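Local coordinates for protein ketosynthase (Streptomyces sp. MSC090213JE08, PDB 6KXD) that probably catalyses the condensation of a fatty acyl chain with malonyl-[ACP] to give a 3-oxoacyl-[ACP], acting as the ketosynthase of a highly reducing type II polyketide synthase, at residues A[55-60]-A[231-236]; A[111-116]-A[199-204]; A[120-125]-A[137-142]. All blocks are in the same frame, centred on the assembly; numbering follows the deposited sequence.

Interaction 1: residues A[55-60]-A[231-236]; sequences ACEVPD and TGEGAG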
loop_
_atom_site.group_PDB
_atom_site.type_symbol
_atom_site.label_atom_id
_atom_site.label_comp_id
_atom_site.label_asym_id
_atom_site.label_seq_id
_atom_site.Cartn_x
_atom_site.Cartn_y
_atom_site.Cartn_z
ATOM N N ALA A 55 15.839 -19.842 3.067
ATOM C CA ALA A 55 14.667 -18.988 2.924
ATOM C C ALA A 55 13.636 -19.859 2.239
ATOM O O ALA A 55 13.944 -21.003 1.913
ATOM C CB ALA A 55 15.001 -17.766 2.130
ATOM N N CYS A 56 12.439 -19.328 2.011
ATOM C CA CYS A 56 11.399 -20.080 1.391
ATOM C C CYS A 56 11.128 -19.487 0.017
ATOM O O CYS A 56 10.074 -18.863 -0.200
ATOM C CB CYS A 56 10.119 -20.098 2.211
ATOM S SG CYS A 56 10.306 -21.005 3.771
ATOM N N GLU A 57 12.088 -19.685 -0.883
ATOM C CA GLU A 57 11.981 -19.193 -2.231
ATOM C C GLU A 57 10.981 -20.022 -3.018
ATOM O O GLU A 57 10.647 -21.177 -2.678
ATOM C CB GLU A 57 13.311 -19.236 -2.964
ATOM C CG GLU A 57 14.233 -18.118 -2.603
ATOM C CD GLU A 57 15.558 -18.211 -3.323
ATOM O OE1 GLU A 57 15.678 -19.103 -4.196
ATOM O OE2 GLU A 57 16.451 -17.394 -3.040
ATOM N N VAL A 58 10.471 -19.392 -4.086
ATOM C CA VAL A 58 9.766 -20.092 -5.106
ATOM C C VAL A 58 10.851 -20.759 -5.947
ATOM O O VAL A 58 11.769 -20.108 -6.456
ATOM C CB VAL A 58 8.845 -19.185 -5.943
ATOM C CG1 VAL A 58 8.336 -19.887 -7.194
ATOM C CG2 VAL A 58 7.663 -18.700 -5.118
ATOM N N PRO A 59 10.822 -22.095 -6.049
ATOM C CA PRO A 59 11.973 -22.831 -6.584
ATOM C C PRO A 59 12.185 -22.707 -8.106
ATOM O O PRO A 59 13.327 -22.455 -8.544
ATOM C CB PRO A 59 11.634 -24.267 -6.141
ATOM C CG PRO A 59 10.149 -24.328 -6.153
ATOM C CD PRO A 59 9.715 -22.970 -5.635
ATOM N N ASP A 60 11.104 -22.849 -8.884
ATOM C CA ASP A 60 11.235 -23.113 -10.311
ATOM C C ASP A 60 10.208 -22.293 -11.100
ATOM O O ASP A 60 9.466 -22.825 -11.927
ATOM C CB ASP A 60 11.124 -24.615 -10.600
ATOM C CG ASP A 60 12.406 -25.398 -10.333
ATOM O OD1 ASP A 60 13.503 -24.873 -10.648
ATOM O OD2 ASP A 60 12.303 -26.524 -9.804
ATOM N N THR A 231 12.435 -15.940 5.746
ATOM C CA THR A 231 11.928 -14.998 4.723
ATOM C C THR A 231 11.445 -15.819 3.524
ATOM O O THR A 231 11.994 -16.893 3.200
ATOM C CB THR A 231 12.987 -13.981 4.320
ATOM O OG1 THR A 231 14.032 -14.639 3.619
ATOM C CG2 THR A 231 13.594 -13.235 5.481
ATOM N N GLY A 232 10.350 -15.350 2.936
ATOM C CA GLY A 232 9.636 -16.005 1.908
ATOM C C GLY A 232 9.250 -15.020 0.828
ATOM O O GLY A 232 9.732 -13.899 0.797
ATOM N N GLU A 233 8.473 -15.526 -0.123
ATOM C CA GLU A 233 8.099 -14.772 -1.248
ATOM C C GLU A 233 6.965 -15.481 -1.973
ATOM O O GLU A 233 6.504 -16.547 -1.589
ATOM C CB GLU A 233 9.295 -14.585 -2.174
ATOM C CG GLU A 233 9.882 -15.905 -2.702
ATOM C CD GLU A 233 10.845 -15.734 -3.849
ATOM O OE1 GLU A 233 11.426 -14.642 -3.999
ATOM O OE2 GLU A 233 10.991 -16.705 -4.612
ATOM N N GLY A 234 6.509 -14.839 -3.041
ATOM C CA GLY A 234 5.463 -15.388 -3.831
ATOM C C GLY A 234 4.359 -14.387 -4.061
ATOM O O GLY A 234 4.523 -13.233 -3.842
ATOM N N ALA A 235 3.242 -14.870 -4.580
ATOM C CA ALA A 235 2.106 -14.019 -4.819
ATOM C C ALA A 235 0.849 -14.851 -4.647
ATOM O O ALA A 235 0.775 -16.035 -5.038
ATOM C CB ALA A 235 2.214 -13.430 -6.199
ATOM N N GLY A 236 -0.156 -14.230 -4.039
ATOM C CA GLY A 236 -1.465 -14.725 -4.087
ATOM C C GLY A 236 -2.380 -13.666 -4.615
ATOM O O GLY A 236 -2.324 -12.525 -4.148
HETATM O O HOH W 1 7.625 -18.498 0.810
#
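Cys56 and Val58 anchor segment 55-60 to the polypeptide entering strand 234-242, one through a backbone carbonyl and the other through the carboxylate of Glu233. The segments run nearly parallel. At their start Cys56 N donates to Thr231 O at 2.7 Å, an almost straight bond (164° at the hydrogen), while the methyl of Ala55 leans against the same carbonyl and Thr231 OG1. Farther on the link is less direct: a water donates to the carbonyl O of Cys56 and accepts from the backbone N of Glu233. Gly232 CA makes a CH...O contact of 3.6 Å to Cys56 O.

Glu233 has the most surface covered here. From CB the chain leaves with CG lodged between its own backbone N and carbonyl carbon (chi1 60°), which brings CG to 3.8 Å from Val58 N and close to Cys56 O. Beyond CG it is extended, and CD passes 4.0 Å from Glu57 CA. At the tip OE2 accepts from Val58 N at 2.8 Å, met on the anti side and 16° out of the carboxylate plane, and lies 3.5 Å from Val58 CB. Tyr81 OH is a second partner of OE2, whereas OE1 takes Arg44 in a salt bridge and the backbone N of Val200, so both oxygens of this buried acid are doubly held. Gly234 follows at backbone angles where a CB would collide with the carbonyl O of Glu233.

All the touching residues are buried. Short strand 54-55, paired with 40-41, leads into the loop; helix 77-93 covers Val58 and Ala235 through Tyr81, and strand 234-242 continues into the central sheet of the thiolase-like fold, between strands 10-19 and 191-198.

Interaction 2: residues A[111-116]-A[199-204]; sequences TTDGES and AVCRKA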
loop_
_atom_site.group_PDB
_atom_site.type_symbol
_atom_site.label_atom_id
_atom_site.label_comp_id
_atom_site.label_asym_id
_atom_site.label_seq_id
_atom_site.Cartn_x
_atom_site.Cartn_y
_atom_site.Cartn_z
ATOM N N THR A 111 2.245 -5.410 -0.748
ATOM C CA THR A 111 3.644 -5.749 -0.743
ATOM C C THR A 111 4.335 -5.202 0.499
ATOM O O THR A 111 3.921 -4.176 1.042
ATOM C CB THR A 111 4.377 -5.232 -1.986
ATOM O OG1 THR A 111 5.554 -6.031 -2.072
ATOM C CG2 THR A 111 4.788 -3.788 -1.922
ATOM N N THR A 112 5.420 -5.883 0.902
ATOM C CA THR A 112 6.268 -5.342 1.976
ATOM C C THR A 112 7.450 -4.612 1.363
ATOM O O THR A 112 7.733 -3.493 1.697
ATOM C CB THR A 112 6.733 -6.469 2.912
ATOM O OG1 THR A 112 5.575 -7.069 3.514
ATOM C CG2 THR A 112 7.727 -5.990 3.945
ATOM N N ASP A 113 8.163 -5.338 0.472
ATOM C CA ASP A 113 9.485 -4.988 -0.014
ATOM C C ASP A 113 9.475 -4.679 -1.504
ATOM O O ASP A 113 10.342 -3.963 -1.975
ATOM C CB ASP A 113 10.492 -6.101 0.267
ATOM C CG ASP A 113 10.727 -6.264 1.755
ATOM O OD1 ASP A 113 10.985 -5.222 2.406
ATOM O OD2 ASP A 113 10.572 -7.399 2.239
ATOM N N GLY A 114 8.416 -5.073 -2.205
ATOM C CA GLY A 114 8.389 -4.764 -3.631
ATOM C C GLY A 114 9.647 -5.294 -4.297
ATOM O O GLY A 114 10.079 -6.420 -3.976
ATOM N N GLU A 115 10.247 -4.473 -5.167
ATOM C CA GLU A 115 11.455 -4.885 -5.915
ATOM C C GLU A 115 12.701 -4.443 -5.155
ATOM O O GLU A 115 13.609 -3.837 -5.712
ATOM C CB GLU A 115 11.417 -4.299 -7.318
ATOM C CG GLU A 115 10.171 -4.692 -8.071
ATOM C CD GLU A 115 9.815 -6.152 -8.284
ATOM O OE1 GLU A 115 8.849 -6.378 -9.079
ATOM O OE2 GLU A 115 10.453 -7.071 -7.655
ATOM N N SER A 116 12.725 -4.709 -3.843
ATOM C CA SER A 116 13.870 -4.289 -3.081
ATOM C C SER A 116 15.151 -5.020 -3.547
ATOM O O SER A 116 16.231 -4.503 -3.387
ATOM C CB SER A 116 13.604 -4.434 -1.602
ATOM O OG SER A 116 12.826 -3.305 -1.148
ATOM N N ALA A 199 9.197 -10.643 -3.171
ATOM C CA ALA A 199 10.291 -11.435 -3.645
ATOM C C ALA A 199 11.379 -11.427 -2.587
ATOM O O ALA A 199 11.699 -10.389 -2.034
ATOM C CB ALA A 199 10.801 -10.889 -4.944
ATOM N N VAL A 200 11.996 -12.598 -2.404
ATOM C CA VAL A 200 13.121 -12.718 -1.490
ATOM C C VAL A 200 14.205 -11.717 -1.880
ATOM O O VAL A 200 14.541 -11.490 -3.053
ATOM C CB VAL A 200 13.618 -14.176 -1.418
ATOM C CG1 VAL A 200 15.042 -14.274 -0.888
ATOM C CG2 VAL A 200 12.659 -15.018 -0.601
ATOM N N CYS A 201 14.742 -11.043 -0.868
ATOM C CA CYS A 201 15.762 -10.080 -1.116
ATOM C C CYS A 201 16.706 -10.006 0.086
ATOM O O CYS A 201 16.366 -10.418 1.189
ATOM C CB CYS A 201 15.216 -8.688 -1.406
ATOM S SG CYS A 201 14.147 -8.077 -0.069
ATOM N N ARG A 202 17.862 -9.427 -0.182
ATOM C CA ARG A 202 18.876 -9.241 0.823
ATOM C C ARG A 202 18.358 -8.286 1.914
ATOM O O ARG A 202 18.580 -8.534 3.097
ATOM C CB ARG A 202 20.132 -8.738 0.136
ATOM C CG ARG A 202 21.247 -8.334 1.074
ATOM C CD ARG A 202 22.325 -7.697 0.224
ATOM N NE ARG A 202 23.517 -7.449 1.009
ATOM C CZ ARG A 202 24.657 -8.107 0.880
ATOM N NH1 ARG A 202 24.721 -9.217 0.162
ATOM N NH2 ARG A 202 25.745 -7.602 1.422
ATOM N N LYS A 203 17.625 -7.238 1.520
ATOM C CA LYS A 203 17.110 -6.271 2.497
ATOM C C LYS A 203 16.361 -7.013 3.616
ATOM O O LYS A 203 16.638 -6.798 4.812
ATOM C CB LYS A 203 16.242 -5.203 1.822
ATOM C CG LYS A 203 15.514 -4.256 2.787
ATOM C CD LYS A 203 14.203 -3.737 2.202
ATOM C CE LYS A 203 13.350 -2.938 3.168
ATOM N NZ LYS A 203 12.101 -2.484 2.508
ATOM N N ALA A 204 15.383 -7.861 3.252
ATOM C CA ALA A 204 14.496 -8.530 4.224
ATOM C C ALA A 204 15.289 -9.536 5.067
ATOM O O ALA A 204 15.068 -9.678 6.255
ATOM C CB ALA A 204 13.343 -9.217 3.547
HETATM O O HOH W 2 10.848 -9.548 0.689
HETATM O O HOH W 3 12.322 -8.005 -3.748
HETATM O O HOH W 4 17.495 -6.318 -1.302
HETATM O O HOH W 5 12.017 -0.952 0.014
#
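The carboxylate of Asp113 meets Lys203 at its edge, while Ala204 CB stands off its plane on one side, near OD2. OD1 offers its anti lone pair to Lys203 NZ in a salt bridge of 3.0 Å; OD2 rests 3.6 Å from Ala204 CB and accepts from a water that also reaches Ala199 O. The lysine arrives in an extended shape, CG anti to its backbone N (chi1 173°), with CD 3.6 Å from Ser116 OG. A further water ties NZ to that hydroxyl, which itself donates to Asp113 O at 2.7 Å. Cys201 SG packs against Ser116 CB at 4.0 Å and caps helix 202-210 by accepting from Ala204 N. An alanine in place of Lys203 would probably leave Asp113 OD1 without its charged mate and the bridging water without its acceptor. The loops follow the neighbouring parallel strands 105-110 and 191-198, and Lys203 also packs on Val128 of the partner chain. One ion pair and several waters thus join two loops that each lead into a helix, and the ammonium is likely to stabilise the negative charge on Asp113.

Interaction 3: residues A[120-125]-A[137-142]; sequences AVLLEQ and PVLARR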
loop_
_atom_site.group_PDB
_atom_site.type_symbol
_atom_site.label_atom_id
_atom_site.label_comp_id
_atom_site.label_asym_id
_atom_site.label_seq_id
_atom_site.Cartn_x
_atom_site.Cartn_y
_atom_site.Cartn_z
ATOM N N ALA A 120 18.727 -3.329 -4.512
ATOM C CA ALA A 120 20.057 -3.828 -4.041
ATOM C C ALA A 120 20.995 -3.943 -5.253
ATOM O O ALA A 120 22.092 -3.408 -5.258
ATOM C CB ALA A 120 19.884 -5.136 -3.339
ATOM N N VAL A 121 20.460 -4.484 -6.331
ATOM C CA VAL A 121 21.281 -4.651 -7.534
ATOM C C VAL A 121 21.705 -3.306 -8.092
ATOM O O VAL A 121 22.872 -3.121 -8.540
ATOM C CB VAL A 121 20.559 -5.509 -8.580
ATOM C CG1 VAL A 121 21.332 -5.499 -9.892
ATOM C CG2 VAL A 121 20.297 -6.926 -8.114
ATOM N N LEU A 122 20.798 -2.326 -8.063
ATOM C CA LEU A 122 21.164 -0.967 -8.418
ATOM C C LEU A 122 22.327 -0.454 -7.573
ATOM O O LEU A 122 23.247 0.190 -8.100
ATOM C CB LEU A 122 19.969 -0.022 -8.257
ATOM C CG LEU A 122 18.947 -0.064 -9.383
ATOM C CD1 LEU A 122 17.634 0.566 -8.931
ATOM C CD2 LEU A 122 19.500 0.661 -10.579
ATOM N N LEU A 123 22.257 -0.657 -6.253
ATOM C CA LEU A 123 23.338 -0.160 -5.411
ATOM C C LEU A 123 24.655 -0.893 -5.708
ATOM O O LEU A 123 25.677 -0.275 -5.594
ATOM C CB LEU A 123 22.967 -0.342 -3.941
ATOM C CG LEU A 123 21.803 0.540 -3.506
ATOM C CD1 LEU A 123 21.448 0.256 -2.058
ATOM C CD2 LEU A 123 22.128 2.010 -3.734
ATOM N N GLU A 124 24.572 -2.202 -5.960
ATOM C CA GLU A 124 25.707 -3.042 -6.395
ATOM C C GLU A 124 26.373 -2.416 -7.614
ATOM O O GLU A 124 27.593 -2.362 -7.686
ATOM C CB GLU A 124 25.283 -4.464 -6.779
ATOM C CG GLU A 124 24.792 -5.329 -5.632
ATOM C CD GLU A 124 24.473 -6.760 -6.044
ATOM O OE1 GLU A 124 24.730 -7.096 -7.223
ATOM O OE2 GLU A 124 23.967 -7.541 -5.201
ATOM N N GLN A 125 25.567 -1.907 -8.556
ATOM C CA GLN A 125 26.116 -1.365 -9.804
ATOM C C GLN A 125 26.880 -0.077 -9.491
ATOM O O GLN A 125 27.988 0.148 -10.010
ATOM C CB GLN A 125 25.031 -1.215 -10.867
ATOM C CG GLN A 125 24.312 -2.518 -11.185
ATOM C CD GLN A 125 23.065 -2.301 -12.007
ATOM O OE1 GLN A 125 22.519 -1.197 -12.017
ATOM N NE2 GLN A 125 22.608 -3.356 -12.685
ATOM N N PRO A 137 19.061 1.913 -16.027
ATOM C CA PRO A 137 17.746 2.556 -16.101
ATOM C C PRO A 137 16.603 1.542 -15.991
ATOM O O PRO A 137 15.548 1.886 -15.481
ATOM C CB PRO A 137 17.765 3.241 -17.469
ATOM C CG PRO A 137 19.228 3.551 -17.655
ATOM C CD PRO A 137 19.905 2.284 -17.185
ATOM N N VAL A 138 16.807 0.327 -16.497
ATOM C CA VAL A 138 15.745 -0.647 -16.592
ATOM C C VAL A 138 15.340 -1.059 -15.176
ATOM O O VAL A 138 14.154 -1.197 -14.869
ATOM C CB VAL A 138 16.132 -1.845 -17.472
ATOM C CG1 VAL A 138 15.308 -3.074 -17.186
ATOM C CG2 VAL A 138 16.036 -1.463 -18.937
ATOM N N LEU A 139 16.341 -1.234 -14.325
ATOM C CA LEU A 139 16.113 -1.491 -12.930
ATOM C C LEU A 139 15.464 -0.296 -12.248
ATOM O O LEU A 139 14.471 -0.497 -11.501
ATOM C CB LEU A 139 17.437 -1.800 -12.232
ATOM C CG LEU A 139 18.040 -3.163 -12.532
ATOM C CD1 LEU A 139 19.269 -3.400 -11.666
ATOM C CD2 LEU A 139 17.033 -4.249 -12.297
ATOM N N ALA A 140 16.007 0.892 -12.453
ATOM C CA ALA A 140 15.535 2.030 -11.691
ATOM C C ALA A 140 14.081 2.306 -12.064
ATOM O O ALA A 140 13.351 2.755 -11.252
ATOM C CB ALA A 140 16.405 3.242 -11.890
ATOM N N ARG A 141 13.666 1.975 -13.290
ATOM C CA ARG A 141 12.268 2.258 -13.709
ATOM C C ARG A 141 11.230 1.336 -13.047
ATOM O O ARG A 141 10.057 1.631 -13.089
ATOM C CB ARG A 141 12.164 2.103 -15.224
ATOM C CG ARG A 141 12.713 3.335 -15.914
ATOM C CD ARG A 141 13.015 3.007 -17.363
ATOM N NE ARG A 141 13.790 4.091 -17.933
ATOM C CZ ARG A 141 14.431 4.007 -19.084
ATOM N NH1 ARG A 141 14.476 2.851 -19.720
ATOM N NH2 ARG A 141 15.013 5.077 -19.578
ATOM N N ARG A 142 11.638 0.207 -12.483
ATOM C CA ARG A 142 10.686 -0.741 -12.072
ATOM C C ARG A 142 10.632 -0.958 -10.551
ATOM O O ARG A 142 9.996 -1.890 -10.155
ATOM C CB ARG A 142 10.958 -2.025 -12.834
ATOM C CG ARG A 142 12.104 -2.850 -12.280
ATOM C CD ARG A 142 12.428 -3.914 -13.309
ATOM N NE ARG A 142 13.355 -4.872 -12.718
ATOM C CZ ARG A 142 14.063 -5.739 -13.423
ATOM N NH1 ARG A 142 14.089 -5.634 -14.746
ATOM N NH2 ARG A 142 14.726 -6.690 -12.799
#
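Leu139 pushes its side chain into a hollow on helix 116-129 lined by Val121, Leu122 and Gln125. The arrangement is an antiparallel helical hairpin: the long helix 116-129 is followed, after a connecting loop, by the short helix 137-140, which packs back against it within the ketosynthase domain of thiolase-like fold.

The bump is the CD1 methyl of Leu139. With CD1 anti to CA (chi2 -174°) it is the branch that reaches deepest, and it meets Val121 CG1 at 3.4 Å, a squeezed methyl-methyl approach. The two side chains cross at about a right angle. Another wall of the hollow is the amide of Gln125, whose NE2 lies 3.5 Å from the same methyl; the OE1 of that amide accepts from the backbone N of Asp136, in the loop, which should limit its turning.

Leu122 answers with a bump of its own. It slides past Leu139 in the opposite direction, so that its CD2 comes to 3.6 Å from Leu139 CB. The branch point fits just as closely, with Leu122 CG 3.7 Å from Leu139 CB, so the base of one leucine lies against the fork of the other. Meanwhile Leu122 CD1 reaches over the shoulder of the short helix to Ala140 CA, 3.8 Å away. The fork of Leu122 therefore straddles the step from Leu139 to Ala140, and Ala140 in turn packs on Phe215 of the partner chain.

Arg142 NE forms a salt bridge with Asp118 of the long helix. Leu139 CD2, the branch not sunk in the hollow, sits 3.3 Å above the plane of the Arg142 guanidinium, offset toward its rim.

How the interactions relate
Along the chain the segments come as concentric pairs: interaction 3 (120-125 with 137-142) innermost, interaction 2 around it and interaction 1 outermost, all within the N-terminal ketosynthase region. Centres are 11 Å apart between interactions 1 and 2, 13 Å between 2 and 3, and 21 Å between 1 and 3. Interactions 1 and 2 touch where Ala199 and Val200 pack beside Glu233, near adjoining ends of strands 191-198 and 234-242. Helix 116-129 begins at Ser116 in interaction 2 and carries one side of interaction 3; there Glu115 CG meets Arg142 O. The series thus runs from the buried sheet out to surfaces meeting the partner chain.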